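PDB 3F1Z: putative nucleic acid-binding lipoprotein from Klebsiella pneumoniae subsp. pneumoniae MGH 78578, which is a putative lipoprotein of unknown function whose OB-fold suggests that it may bind nucleic acid. Local coordinates for residues Gln15-Val21 with Asn128-Val132; Phe32-Phe36 with Thr122-Leu126; Tyr47-Val52 with Val112-Gln117; Val57-Ile61 with Val100-Asn105; Tyr71-Met77 with Leu88-Ser94. All coordinates share one frame; numbering follows the deposited sequence.

How the contacts relate
Contact 5 and contact 3 are strand pairings of the OB-fold sheet, whereas contacts 1, 2 and 4 dock helix or loop segments against it. Contact 2 is the most buried and wholly apolar in its side-chain packing; contact 1 lies nearer the surface and relies on a salt bridge, and contact 4 mixes apolar packing with a water bridge. Contact 3 uses the start of strand 51-65 and contact 4 its middle, their centres about 20 Å apart. Strand 129-131 of contact 1 pairs with strand 108-114 of contact 3, and strand 125-127 of contact 2 with strand 88-93 of contact 5. Leu126 packs on both Val52 and Phe90, tying contacts 2, 3 and 5 together.

Contact 1 of 5, residues Gln15-Val21 with Asn128-Val132; sequences QPGDDAV and NPKVV
Lys130 reaches out of strand 129-131 to the start of helix 18-22, where its NZ meets the carboxylate of Asp18, the first helical residue, and the carbonyl of Pro16 just before it. Asp18 OD1 receives it in a salt bridge of 3.1 Å from Lys130 NZ, the two side chains crossing at about a right angle and the ammonium lying nearly in line with the C-O bond. The second bond runs from Lys130 NZ to Pro16 O, 3.2 Å away, in the carbonyl plane and on a lone pair. The lysine spans this gap fully stretched, with chi1 at -173° and every later torsion also near 180°. The tighter, more buried part is formed by Val21 and Val132, which slide past each other in opposite directions with Val21 CG1 3.8 Å from Val132 CG2; Val112 of the neighbouring strand touches both valines. The other end is looser and more exposed: Gln15 extends its amide across the root of the lysine, and Gln15 NE2 makes a weak, bent bond of 3.1 Å to Asn128 O, with an N-H...O angle of 123°. Gly17, at the N-cap position, lies in sequence between Pro16 and Asp18. The chemistry implies that one charged side chain, held by a carboxylate and a carbonyl, pins the N-terminal segment to strand 129-131, the last in the chain, while the glutamine adds little directional hold.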
# COMPACT_ATOMS: atom_id res chain seq x y z
N GLN A 15 -12.26 8.26 3.96
CA GLN A 15 -11.45 7.98 2.75
C GLN A 15 -11.37 9.22 1.83
O GLN A 15 -12.38 9.92 1.65
CB GLN A 15 -12.00 6.79 1.95
CG GLN A 15 -11.06 6.39 0.79
CD GLN A 15 -11.39 5.03 0.18
OE1 GLN A 15 -12.48 4.85 -0.38
NE2 GLN A 15 -10.45 4.09 0.26
N PRO A 16 -10.18 9.50 1.25
CA PRO A 16 -10.10 10.68 0.38
C PRO A 16 -10.74 10.44 -1.00
O PRO A 16 -10.54 9.36 -1.61
CB PRO A 16 -8.58 10.91 0.24
CG PRO A 16 -7.93 9.96 1.19
CD PRO A 16 -8.88 8.83 1.33
N GLY A 17 -11.51 11.44 -1.47
CA GLY A 17 -12.19 11.41 -2.77
C GLY A 17 -11.26 11.81 -3.91
O GLY A 17 -10.13 12.23 -3.68
N ASP A 18 -11.75 11.72 -5.14
CA ASP A 18 -10.94 11.97 -6.34
C ASP A 18 -10.09 13.25 -6.39
O ASP A 18 -8.90 13.18 -6.69
CB ASP A 18 -11.81 11.86 -7.61
CG ASP A 18 -12.13 10.41 -7.98
OD1 ASP A 18 -11.97 9.50 -7.12
OD2 ASP A 18 -12.55 10.18 -9.13
N ASP A 19 -10.67 14.40 -6.12
CA ASP A 19 -9.88 15.64 -6.19
C ASP A 19 -8.83 15.72 -5.06
O ASP A 19 -7.76 16.29 -5.27
CB ASP A 19 -10.76 16.91 -6.32
CG ASP A 19 -11.86 17.00 -5.25
OD1 ASP A 19 -11.99 16.05 -4.43
OD2 ASP A 19 -12.58 18.03 -5.26
N ALA A 20 -9.12 15.16 -3.88
CA ALA A 20 -8.13 15.11 -2.80
C ALA A 20 -6.95 14.21 -3.22
O ALA A 20 -5.80 14.48 -2.89
CB ALA A 20 -8.75 14.58 -1.50
N VAL A 21 -7.27 13.14 -3.94
CA VAL A 21 -6.28 12.19 -4.43
C VAL A 21 -5.37 12.81 -5.50
O VAL A 21 -4.15 12.67 -5.43
CB VAL A 21 -6.97 10.93 -4.99
CG1 VAL A 21 -6.09 10.23 -6.01
CG2 VAL A 21 -7.43 10.01 -3.85
N ASN A 128 -7.18 0.11 3.96
CA ASN A 128 -8.28 0.84 3.24
C ASN A 128 -7.87 1.43 1.90
O ASN A 128 -8.14 2.56 1.61
CB ASN A 128 -8.87 1.91 4.12
CG ASN A 128 -9.43 1.35 5.39
OD1 ASN A 128 -10.24 0.40 5.37
ND2 ASN A 128 -8.99 1.91 6.54
N PRO A 129 -7.19 0.64 1.08
CA PRO A 129 -6.62 1.23 -0.09
C PRO A 129 -7.56 1.52 -1.19
O PRO A 129 -8.65 0.95 -1.24
CB PRO A 129 -5.61 0.18 -0.57
CG PRO A 129 -5.67 -0.91 0.38
CD PRO A 129 -6.86 -0.78 1.21
N LYS A 130 -7.09 2.34 -2.12
CA LYS A 130 -7.88 2.74 -3.29
C LYS A 130 -6.95 2.80 -4.50
O LYS A 130 -5.93 3.51 -4.47
CB LYS A 130 -8.54 4.09 -3.03
CG LYS A 130 -9.52 4.56 -4.09
CD LYS A 130 -9.87 6.10 -3.90
CE LYS A 130 -10.96 6.67 -4.84
NZ LYS A 130 -11.25 8.16 -4.44
N VAL A 131 -7.24 2.02 -5.54
CA VAL A 131 -6.41 2.06 -6.72
C VAL A 131 -6.75 3.32 -7.51
O VAL A 131 -7.89 3.55 -7.85
CB VAL A 131 -6.57 0.81 -7.60
CG1 VAL A 131 -5.81 1.01 -8.96
CG2 VAL A 131 -6.06 -0.44 -6.84
N VAL A 132 -5.74 4.14 -7.78
CA VAL A 132 -5.91 5.41 -8.48
C VAL A 132 -5.81 5.18 -9.97
O VAL A 132 -6.73 5.52 -10.71
CB VAL A 132 -4.84 6.42 -8.06
CG1 VAL A 132 -4.98 7.71 -8.86
CG2 VAL A 132 -4.91 6.66 -6.55

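Contact 2 of 5, residues Phe32-Phe36 with Thr122-Leu126; sequences FLQPF and TIPTL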
# COMPACT_ATOMS: atom_id res chain seq x y z
N PHE A 32 8.74 6.29 0.09
CA PHE A 32 7.89 6.06 1.22
C PHE A 32 8.55 5.17 2.28
O PHE A 32 8.34 5.37 3.47
CB PHE A 32 6.57 5.46 0.77
CG PHE A 32 5.71 5.05 1.91
CD1 PHE A 32 5.26 6.00 2.79
CD2 PHE A 32 5.36 3.75 2.09
CE1 PHE A 32 4.48 5.66 3.81
CE2 PHE A 32 4.58 3.40 3.15
CZ PHE A 32 4.14 4.36 4.02
N LEU A 33 9.33 4.18 1.86
CA LEU A 33 9.99 3.29 2.81
C LEU A 33 11.26 3.85 3.44
O LEU A 33 11.73 3.35 4.46
CB LEU A 33 10.25 1.91 2.20
CG LEU A 33 8.99 1.12 1.83
CD1 LEU A 33 9.41 -0.28 1.40
CD2 LEU A 33 7.99 1.01 2.91
N GLN A 34 11.81 4.91 2.90
CA GLN A 34 13.06 5.44 3.43
C GLN A 34 13.05 5.72 4.95
O GLN A 34 13.92 5.27 5.66
CB GLN A 34 13.51 6.67 2.64
CG GLN A 34 14.79 7.36 3.13
CD GLN A 34 16.02 6.42 3.16
OE1 GLN A 34 16.10 5.44 2.38
NE2 GLN A 34 16.99 6.73 4.06
N PRO A 35 12.03 6.42 5.44
CA PRO A 35 11.96 6.68 6.88
C PRO A 35 11.82 5.42 7.72
O PRO A 35 12.35 5.38 8.80
CB PRO A 35 10.68 7.54 7.03
CG PRO A 35 10.38 8.01 5.71
CD PRO A 35 10.88 7.00 4.74
N PHE A 36 11.09 4.42 7.22
CA PHE A 36 10.93 3.14 7.92
C PHE A 36 12.26 2.37 7.97
O PHE A 36 12.54 1.60 8.91
CB PHE A 36 9.82 2.27 7.29
CG PHE A 36 8.42 2.88 7.43
CD1 PHE A 36 7.95 3.80 6.52
CD2 PHE A 36 7.61 2.56 8.50
CE1 PHE A 36 6.71 4.37 6.68
CE2 PHE A 36 6.37 3.11 8.68
CZ PHE A 36 5.91 4.03 7.79
N THR A 122 8.71 -4.18 10.08
CA THR A 122 9.45 -2.93 9.84
C THR A 122 8.85 -2.18 8.66
O THR A 122 9.14 -1.02 8.44
CB THR A 122 10.92 -3.18 9.59
OG1 THR A 122 11.07 -3.97 8.41
CG2 THR A 122 11.56 -3.91 10.76
N ILE A 123 7.98 -2.85 7.92
CA ILE A 123 7.31 -2.24 6.77
C ILE A 123 5.82 -2.23 7.01
O ILE A 123 5.24 -3.21 7.50
CB ILE A 123 7.66 -2.99 5.47
CG1 ILE A 123 9.17 -2.87 5.23
CG2 ILE A 123 6.93 -2.39 4.31
CD1 ILE A 123 9.71 -3.85 4.21
N PRO A 124 5.19 -1.11 6.74
CA PRO A 124 3.74 -1.07 6.90
C PRO A 124 2.98 -1.80 5.82
O PRO A 124 3.45 -1.90 4.71
CB PRO A 124 3.42 0.43 6.77
CG PRO A 124 4.50 1.00 6.07
CD PRO A 124 5.73 0.18 6.31
N THR A 125 1.84 -2.35 6.20
CA THR A 125 0.87 -2.88 5.26
C THR A 125 -0.19 -1.79 5.23
O THR A 125 -0.84 -1.51 6.25
CB THR A 125 0.28 -4.23 5.71
OG1 THR A 125 1.34 -5.19 5.77
CG2 THR A 125 -0.76 -4.69 4.70
N LEU A 126 -0.31 -1.12 4.09
CA LEU A 126 -1.26 -0.04 3.93
C LEU A 126 -2.69 -0.60 3.92
O LEU A 126 -2.95 -1.66 3.32
CB LEU A 126 -0.94 0.79 2.68
CG LEU A 126 0.36 1.59 2.81
CD1 LEU A 126 0.62 2.44 1.57
CD2 LEU A 126 0.31 2.47 4.03
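Phe36 lays one face of its ring over Pro124, whose CD stands 3.8 Å from the Phe36 ring centroid and 13° off the normal, a CH-pi contact centred on the ring. Pro124 CG lies over the same face, toward the CZ end of the ring, and also meets a second aromatic: Phe32 CE2 is 3.8 Å from Pro124 CG. A chi1 of 173° swings the Phe32 ring away from its own backbone nitrogen and into the contact, where it slides past the proline in the opposite direction. Leu33 closes the row, its side chain crossing Ile123 at about a right angle, with Leu33 CD2 to Ile123 CG2 at 3.8 Å. Leu126 touches Phe32 more distantly. No hydrogen bond joins the segments; the contact rests on apolar packing and the CH-pi contact. Helix 29-38 thus lies against the chain leading into strand 125-127, with Phe32 also packing on Val52 and Leu88 of the sheet and Phe36 on Ala43 of helix 40-47.

Contact 3 of 5, residues Tyr47-Val52 with Val112-Gln117; sequences YLGKWV and VGQVHQ
Val115, Trp51 and Gln114 bury the most surface here. Gln114 lies against the indole of Trp51: its CB is 3.6 Å from the centroid of the Trp51 six-membered ring, 8° off the normal, and farther along its amide stacks on the ring with the planes 18° apart. An extended chain, CG trans to the backbone nitrogen (chi1 -170°), carries that amide along the indole to the turn. There Gln114 NE2 gives a nearly straight bond of 3.0 Å to Gly49 O, approaching from above the carbonyl plane, while Gln114 OE1 accepts from His116 NE2 at 3.1 Å; both ends of the amide are thereby fixed. Val115 points the other way, its CG2 lying 3.8 Å from Tyr47 CB, and its backbone holds the turn: Val115 N to Lys50 O is 2.9 Å and Gly49 N to Val115 O 2.8 Å. Val52 and Gly113 form the hydrogen-bonded pair beyond, with Val52 on the buried face near Phe32 and Leu126. A type II turn from Tyr47 to Lys50, with Gly49 at positive phi, thus leads from helix 40-47 into an antiparallel pairing of strands 51-65 and 108-114, which belongs to the curled sheet of the OB-fold.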
# COMPACT_ATOMS: atom_id res chain seq x y z
N TYR A 47 3.59 8.87 10.58
CA TYR A 47 2.58 8.61 9.55
C TYR A 47 1.23 8.08 10.05
O TYR A 47 0.30 7.92 9.25
CB TYR A 47 3.11 7.59 8.52
CG TYR A 47 3.99 8.17 7.44
CD1 TYR A 47 3.42 8.80 6.36
CD2 TYR A 47 5.37 8.09 7.48
CE1 TYR A 47 4.19 9.38 5.37
CE2 TYR A 47 6.15 8.65 6.49
CZ TYR A 47 5.54 9.30 5.41
OH TYR A 47 6.28 9.86 4.38
N LEU A 48 1.11 7.79 11.35
CA LEU A 48 -0.10 7.15 11.90
C LEU A 48 -1.40 7.86 11.51
O LEU A 48 -1.61 8.98 11.82
CB LEU A 48 -0.03 7.07 13.44
CG LEU A 48 -1.16 6.25 14.10
CD1 LEU A 48 -1.22 4.81 13.54
CD2 LEU A 48 -1.12 6.25 15.63
N GLY A 49 -2.29 7.16 10.84
CA GLY A 49 -3.54 7.77 10.38
C GLY A 49 -3.47 8.52 9.04
O GLY A 49 -4.49 8.94 8.55
N LYS A 50 -2.29 8.67 8.45
CA LYS A 50 -2.16 9.45 7.24
C LYS A 50 -2.31 8.60 5.99
O LYS A 50 -2.11 7.38 5.99
CB LYS A 50 -0.81 10.15 7.21
CG LYS A 50 -0.59 11.01 8.44
CD LYS A 50 0.53 12.03 8.24
CE LYS A 50 0.83 12.84 9.51
NZ LYS A 50 -0.43 13.17 10.22
N TRP A 51 -2.65 9.26 4.90
CA TRP A 51 -2.84 8.58 3.64
C TRP A 51 -1.67 8.88 2.75
O TRP A 51 -1.22 10.00 2.72
CB TRP A 51 -4.12 9.09 2.99
CG TRP A 51 -5.37 8.74 3.76
CD1 TRP A 51 -5.93 9.48 4.78
CD2 TRP A 51 -6.22 7.60 3.57
NE1 TRP A 51 -7.08 8.86 5.23
CE2 TRP A 51 -7.27 7.70 4.51
CE3 TRP A 51 -6.18 6.50 2.72
CZ2 TRP A 51 -8.28 6.74 4.62
CZ3 TRP A 51 -7.17 5.53 2.83
CH2 TRP A 51 -8.22 5.66 3.76
N VAL A 52 -1.18 7.88 2.04
CA VAL A 52 -0.10 8.09 1.12
C VAL A 52 -0.48 7.50 -0.23
O VAL A 52 -1.24 6.54 -0.29
CB VAL A 52 1.22 7.52 1.65
CG1 VAL A 52 1.66 8.31 2.94
CG2 VAL A 52 1.12 6.04 1.89
N VAL A 112 -3.51 4.53 -3.24
CA VAL A 112 -3.60 5.36 -2.05
C VAL A 112 -3.95 4.41 -0.92
O VAL A 112 -4.81 3.55 -1.09
CB VAL A 112 -4.71 6.39 -2.15
CG1 VAL A 112 -4.81 7.24 -0.79
CG2 VAL A 112 -4.39 7.28 -3.22
N GLY A 113 -3.31 4.57 0.23
CA GLY A 113 -3.59 3.71 1.36
C GLY A 113 -3.31 4.46 2.62
O GLY A 113 -2.63 5.51 2.58
N GLN A 114 -3.78 3.91 3.75
CA GLN A 114 -3.65 4.54 5.06
C GLN A 114 -2.69 3.80 5.97
O GLN A 114 -2.71 2.58 6.03
CB GLN A 114 -5.00 4.64 5.73
CG GLN A 114 -4.99 5.50 6.98
CD GLN A 114 -6.36 5.66 7.61
OE1 GLN A 114 -7.17 4.73 7.60
NE2 GLN A 114 -6.61 6.82 8.19
N VAL A 115 -1.85 4.55 6.69
CA VAL A 115 -0.90 3.94 7.62
C VAL A 115 -1.56 3.74 8.97
O VAL A 115 -2.09 4.66 9.59
CB VAL A 115 0.36 4.80 7.84
CG1 VAL A 115 1.31 4.12 8.83
CG2 VAL A 115 1.08 5.06 6.51
N HIS A 116 -1.59 2.47 9.36
CA HIS A 116 -2.07 2.05 10.67
C HIS A 116 -0.81 1.67 11.42
O HIS A 116 0.29 1.70 10.85
CB HIS A 116 -3.03 0.87 10.52
CG HIS A 116 -4.39 1.27 10.02
ND1 HIS A 116 -5.48 0.44 10.07
CD2 HIS A 116 -4.82 2.44 9.49
CE1 HIS A 116 -6.53 1.06 9.54
NE2 HIS A 116 -6.16 2.29 9.21
N GLN A 117 -0.95 1.33 12.69
CA GLN A 117 0.24 1.04 13.50
C GLN A 117 1.04 -0.15 12.91
O GLN A 117 0.47 -1.15 12.49
CB GLN A 117 -0.14 0.79 14.98
CG GLN A 117 1.07 0.89 15.94
CD GLN A 117 1.59 2.33 16.19
OE1 GLN A 117 2.61 2.77 15.62
NE2 GLN A 117 0.87 3.06 17.03

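Contact 4 of 5, residues Val57-Ile61 with Val100-Asn105; sequences VIVDI and VEALSN
With chi1 at -74°, Asn105 turns its CG trans to its own carbonyl carbon and swings its amide over the backbone of Val59, Asp60 and Ile61; Ile61, with chi1 -62° and chi2 160°, sends CD1 toward Leu103 and Asn105. The two side chains meet where Asn105 OD1 lies 3.6 Å from Ile61 CG1. That oxygen also sits 3.0 Å from Asp60 N, but the angle is too poor for a hydrogen bond, so no direct hydrogen bond links the segments. A water does the polar work: it accepts from Asn105 ND2 at 3.0 Å and donates to Ile61 O at 2.7 Å and to Asp60 OD1, making one bond to the amide and two to the strand. Asp60 has a further charged partner in Arg62. In the apolar part, Ile61 and Val100 slide past each other in opposite directions, Ile61 CG2 3.7 Å from Val100 CG1, and Ile61 CD1 rests 3.9 Å from Leu103 CB. Farther back along the strand, Ile58 sets its CB 3.7 Å from Ser104 O, and the side chains of Ile58 and Asn105 cross at about a right angle. Val100 to Leu103 form a type I turn that starts at the end of helix 97-100. Opposite Thr76 of the next strand, Val59 and Asp60 make a classic beta bulge, an irregularity set in the long strand 51-65 of this OB-fold.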
# COMPACT_ATOMS: atom_id res chain seq x y z
N VAL A 57 5.52 -1.31 -9.05
CA VAL A 57 5.17 -2.43 -9.88
C VAL A 57 4.60 -3.51 -8.98
O VAL A 57 5.23 -3.91 -8.00
CB VAL A 57 6.38 -3.01 -10.67
CG1 VAL A 57 5.94 -4.22 -11.45
CG2 VAL A 57 6.95 -1.99 -11.64
N ILE A 58 3.41 -3.98 -9.35
CA ILE A 58 2.74 -5.00 -8.62
C ILE A 58 3.45 -6.31 -8.93
O ILE A 58 3.65 -6.63 -10.10
CB ILE A 58 1.26 -5.08 -9.01
CG1 ILE A 58 0.57 -3.75 -8.69
CG2 ILE A 58 0.56 -6.25 -8.27
CD1 ILE A 58 0.72 -3.28 -7.22
N VAL A 59 3.86 -7.02 -7.89
CA VAL A 59 4.54 -8.30 -8.03
C VAL A 59 3.77 -9.48 -7.42
O VAL A 59 4.16 -10.63 -7.60
CB VAL A 59 5.96 -8.27 -7.43
CG1 VAL A 59 6.84 -7.34 -8.26
CG2 VAL A 59 5.92 -7.85 -6.00
N ASP A 60 2.70 -9.20 -6.69
CA ASP A 60 1.88 -10.29 -6.20
C ASP A 60 0.52 -9.75 -5.81
O ASP A 60 0.41 -8.68 -5.23
CB ASP A 60 2.53 -10.99 -5.02
CG ASP A 60 1.78 -12.26 -4.61
OD1 ASP A 60 1.84 -13.25 -5.38
OD2 ASP A 60 1.12 -12.26 -3.51
N ILE A 61 -0.50 -10.53 -6.14
CA ILE A 61 -1.89 -10.26 -5.83
C ILE A 61 -2.42 -11.61 -5.33
O ILE A 61 -2.22 -12.63 -6.00
CB ILE A 61 -2.69 -9.89 -7.07
CG1 ILE A 61 -2.14 -8.60 -7.71
CG2 ILE A 61 -4.15 -9.78 -6.69
CD1 ILE A 61 -2.52 -8.41 -9.15
N VAL A 100 -9.01 -4.70 -6.90
CA VAL A 100 -8.01 -5.75 -6.90
C VAL A 100 -8.02 -6.51 -8.23
O VAL A 100 -6.97 -6.82 -8.76
CB VAL A 100 -8.19 -6.73 -5.73
CG1 VAL A 100 -7.15 -7.86 -5.80
CG2 VAL A 100 -8.07 -5.98 -4.40
N GLU A 101 -9.21 -6.74 -8.76
CA GLU A 101 -9.37 -7.47 -10.01
C GLU A 101 -8.94 -6.71 -11.26
O GLU A 101 -8.90 -7.28 -12.35
CB GLU A 101 -10.79 -7.96 -10.13
CG GLU A 101 -11.04 -9.09 -9.13
CD GLU A 101 -12.42 -9.71 -9.18
OE1 GLU A 101 -13.14 -9.47 -10.18
OE2 GLU A 101 -12.77 -10.48 -8.23
N ALA A 102 -8.61 -5.43 -11.10
CA ALA A 102 -8.20 -4.61 -12.25
C ALA A 102 -6.69 -4.44 -12.27
O ALA A 102 -6.14 -3.86 -13.17
CB ALA A 102 -8.89 -3.20 -12.19
N LEU A 103 -6.02 -4.86 -11.21
CA LEU A 103 -4.57 -4.81 -11.20
C LEU A 103 -4.01 -5.99 -11.98
O LEU A 103 -4.74 -6.91 -12.38
CB LEU A 103 -4.08 -4.90 -9.79
CG LEU A 103 -4.41 -3.72 -8.89
CD1 LEU A 103 -3.92 -4.05 -7.46
CD2 LEU A 103 -3.77 -2.46 -9.45
N SER A 104 -2.71 -5.94 -12.21
CA SER A 104 -2.02 -7.01 -12.93
C SER A 104 -0.54 -7.16 -12.46
O SER A 104 0.17 -6.18 -12.33
CB SER A 104 -2.12 -6.73 -14.41
OG SER A 104 -1.50 -7.78 -15.11
N ASN A 105 -0.11 -8.38 -12.17
CA ASN A 105 1.27 -8.63 -11.77
C ASN A 105 2.19 -8.21 -12.91
O ASN A 105 1.96 -8.58 -14.05
CB ASN A 105 1.52 -10.10 -11.44
CG ASN A 105 0.92 -10.53 -10.09
OD1 ASN A 105 1.00 -9.79 -9.08
ND2 ASN A 105 0.35 -11.73 -10.07
O HOH W 1 -0.15 -13.31 -7.60

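Contact 5 of 5, residues Tyr71-Met77 with Leu88-Ser94; sequences YYFIVTM and LTFNFGS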
# COMPACT_ATOMS: atom_id res chain seq x y z
N TYR A 71 -12.94 -12.72 3.77
CA TYR A 71 -11.77 -12.94 2.96
C TYR A 71 -11.26 -11.56 2.65
O TYR A 71 -11.97 -10.55 2.84
CB TYR A 71 -12.06 -13.77 1.70
CG TYR A 71 -12.97 -13.13 0.73
CD1 TYR A 71 -12.48 -12.26 -0.21
CD2 TYR A 71 -14.32 -13.35 0.78
CE1 TYR A 71 -13.31 -11.64 -1.09
CE2 TYR A 71 -15.18 -12.74 -0.14
CZ TYR A 71 -14.66 -11.90 -1.06
OH TYR A 71 -15.46 -11.28 -1.96
N TYR A 72 -10.03 -11.49 2.19
CA TYR A 72 -9.41 -10.22 1.89
C TYR A 72 -8.31 -10.48 0.86
O TYR A 72 -8.11 -11.59 0.47
CB TYR A 72 -8.89 -9.58 3.17
CG TYR A 72 -7.72 -10.31 3.77
CD1 TYR A 72 -7.91 -11.42 4.58
CD2 TYR A 72 -6.42 -9.89 3.53
CE1 TYR A 72 -6.83 -12.11 5.15
CE2 TYR A 72 -5.30 -10.56 4.10
CZ TYR A 72 -5.52 -11.67 4.91
OH TYR A 72 -4.46 -12.37 5.45
N PHE A 73 -7.61 -9.43 0.42
CA PHE A 73 -6.58 -9.56 -0.57
C PHE A 73 -5.35 -8.84 -0.13
O PHE A 73 -5.46 -7.78 0.44
CB PHE A 73 -7.01 -8.88 -1.85
CG PHE A 73 -8.29 -9.36 -2.43
CD1 PHE A 73 -9.47 -8.76 -2.11
CD2 PHE A 73 -8.31 -10.36 -3.37
CE1 PHE A 73 -10.68 -9.20 -2.69
CE2 PHE A 73 -9.48 -10.81 -3.95
CZ PHE A 73 -10.67 -10.22 -3.60
N ILE A 74 -4.17 -9.40 -0.40
CA ILE A 74 -2.90 -8.73 -0.20
C ILE A 74 -2.33 -8.43 -1.61
O ILE A 74 -2.24 -9.33 -2.48
CB ILE A 74 -1.89 -9.62 0.55
CG1 ILE A 74 -2.36 -9.88 1.96
CG2 ILE A 74 -0.60 -8.89 0.77
CD1 ILE A 74 -2.43 -8.57 2.86
N VAL A 75 -1.94 -7.18 -1.82
CA VAL A 75 -1.31 -6.70 -3.06
C VAL A 75 0.09 -6.23 -2.66
O VAL A 75 0.24 -5.46 -1.72
CB VAL A 75 -2.09 -5.58 -3.68
CG1 VAL A 75 -1.29 -4.90 -4.78
CG2 VAL A 75 -3.40 -6.13 -4.24
N THR A 76 1.11 -6.77 -3.32
CA THR A 76 2.50 -6.48 -3.00
C THR A 76 3.10 -5.69 -4.15
O THR A 76 2.94 -6.07 -5.31
CB THR A 76 3.32 -7.76 -2.79
OG1 THR A 76 2.65 -8.59 -1.87
CG2 THR A 76 4.73 -7.46 -2.26
N MSE A 77 3.88 -4.67 -3.80
CA MSE A 77 4.41 -3.72 -4.77
C MSE A 77 5.90 -3.55 -4.57
O MSE A 77 6.35 -3.45 -3.42
CB MSE A 77 3.71 -2.37 -4.52
CG MSE A 77 4.04 -1.30 -5.50
SE MSE A 77 3.37 0.46 -4.96
CE MSE A 77 1.61 0.38 -5.82
N LEU A 88 6.29 -3.24 -0.60
CA LEU A 88 5.24 -2.61 0.16
C LEU A 88 3.98 -3.45 -0.09
O LEU A 88 3.74 -3.86 -1.24
CB LEU A 88 5.06 -1.19 -0.34
CG LEU A 88 3.94 -0.35 0.26
CD1 LEU A 88 4.17 -0.12 1.74
CD2 LEU A 88 3.84 0.95 -0.52
N THR A 89 3.20 -3.73 0.95
CA THR A 89 1.98 -4.49 0.77
C THR A 89 0.79 -3.62 1.16
O THR A 89 0.93 -2.70 1.97
CB THR A 89 1.93 -5.72 1.68
OG1 THR A 89 2.12 -5.26 3.05
CG2 THR A 89 3.02 -6.76 1.30
N PHE A 90 -0.35 -3.95 0.56
CA PHE A 90 -1.60 -3.28 0.78
C PHE A 90 -2.64 -4.34 1.11
O PHE A 90 -2.68 -5.38 0.50
CB PHE A 90 -2.06 -2.61 -0.50
CG PHE A 90 -1.14 -1.55 -1.00
CD1 PHE A 90 0.00 -1.87 -1.68
CD2 PHE A 90 -1.50 -0.22 -0.89
CE1 PHE A 90 0.83 -0.91 -2.15
CE2 PHE A 90 -0.69 0.74 -1.38
CZ PHE A 90 0.49 0.39 -1.99
N ASN A 91 -3.55 -4.02 2.00
CA ASN A 91 -4.55 -4.99 2.44
C ASN A 91 -5.90 -4.47 2.01
O ASN A 91 -6.39 -3.49 2.58
CB ASN A 91 -4.48 -5.13 3.94
CG ASN A 91 -5.43 -6.16 4.49
OD1 ASN A 91 -6.47 -6.38 3.95
ND2 ASN A 91 -5.04 -6.82 5.57
N PHE A 92 -6.50 -5.16 1.03
CA PHE A 92 -7.81 -4.78 0.50
C PHE A 92 -8.90 -5.67 1.04
O PHE A 92 -8.85 -6.88 0.86
CB PHE A 92 -7.86 -4.95 -1.02
CG PHE A 92 -7.10 -3.90 -1.83
CD1 PHE A 92 -5.76 -4.05 -2.11
CD2 PHE A 92 -7.76 -2.86 -2.42
CE1 PHE A 92 -5.07 -3.14 -2.92
CE2 PHE A 92 -7.07 -1.94 -3.25
CZ PHE A 92 -5.74 -2.10 -3.49
N GLY A 93 -9.90 -5.06 1.70
CA GLY A 93 -11.07 -5.80 2.20
C GLY A 93 -11.90 -6.32 1.02
O GLY A 93 -11.73 -5.90 -0.14
N SER A 94 -12.82 -7.23 1.33
CA SER A 94 -13.62 -7.90 0.33
C SER A 94 -14.49 -6.96 -0.45
O SER A 94 -14.83 -7.25 -1.61
CB SER A 94 -14.48 -9.01 0.98
OG SER A 94 -15.22 -8.59 2.11
O HOH W 2 -12.42 -8.13 4.06
O HOH W 3 -15.61 -10.62 3.93
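Phe73, Val75 and Met77 line up against Phe92, Phe90 and Leu88 on the buried face of an antiparallel beta hairpin of the OB-fold sheet, strands 71-78 and 88-93, whose axes run 157° apart. These three hydrogen-bonded pairs set the register. The CG2 branch of Val75 sets diagonally against the Phe92 ring, 3.7 Å from Phe92 CE1, and selenomethionine 77 bends at chi3 (-90°) to bring its CE methyl against Phe90, with Met77 CE to Phe90 CE1 at 4.0 Å. The selenium lies at the edge of that ring in a Met-aromatic contact. Val100 packs on Phe73 and Phe92, Ile111 on Phe90, Phe92 and Met77. On the other face Ile74 fits between Thr89 and Asn91, Ile74 CD1 4.1 Å from Asn91 CB and its CG2 toward Thr89 CB. Thr76 and Thr89 lie side by side, while the Asn91 amide crosses Tyr72, with Asn91 OD1 3.5 Å from Tyr72 CD2. At the open end Ser94 CB lies over one face of the Tyr71 ring, toward its rim, in a CH-pi contact 3.7 Å from the centroid, and one water bridges the backbones, donating to Tyr71 O at 2.7 Å and accepting from Ser94 N at 2.9 Å.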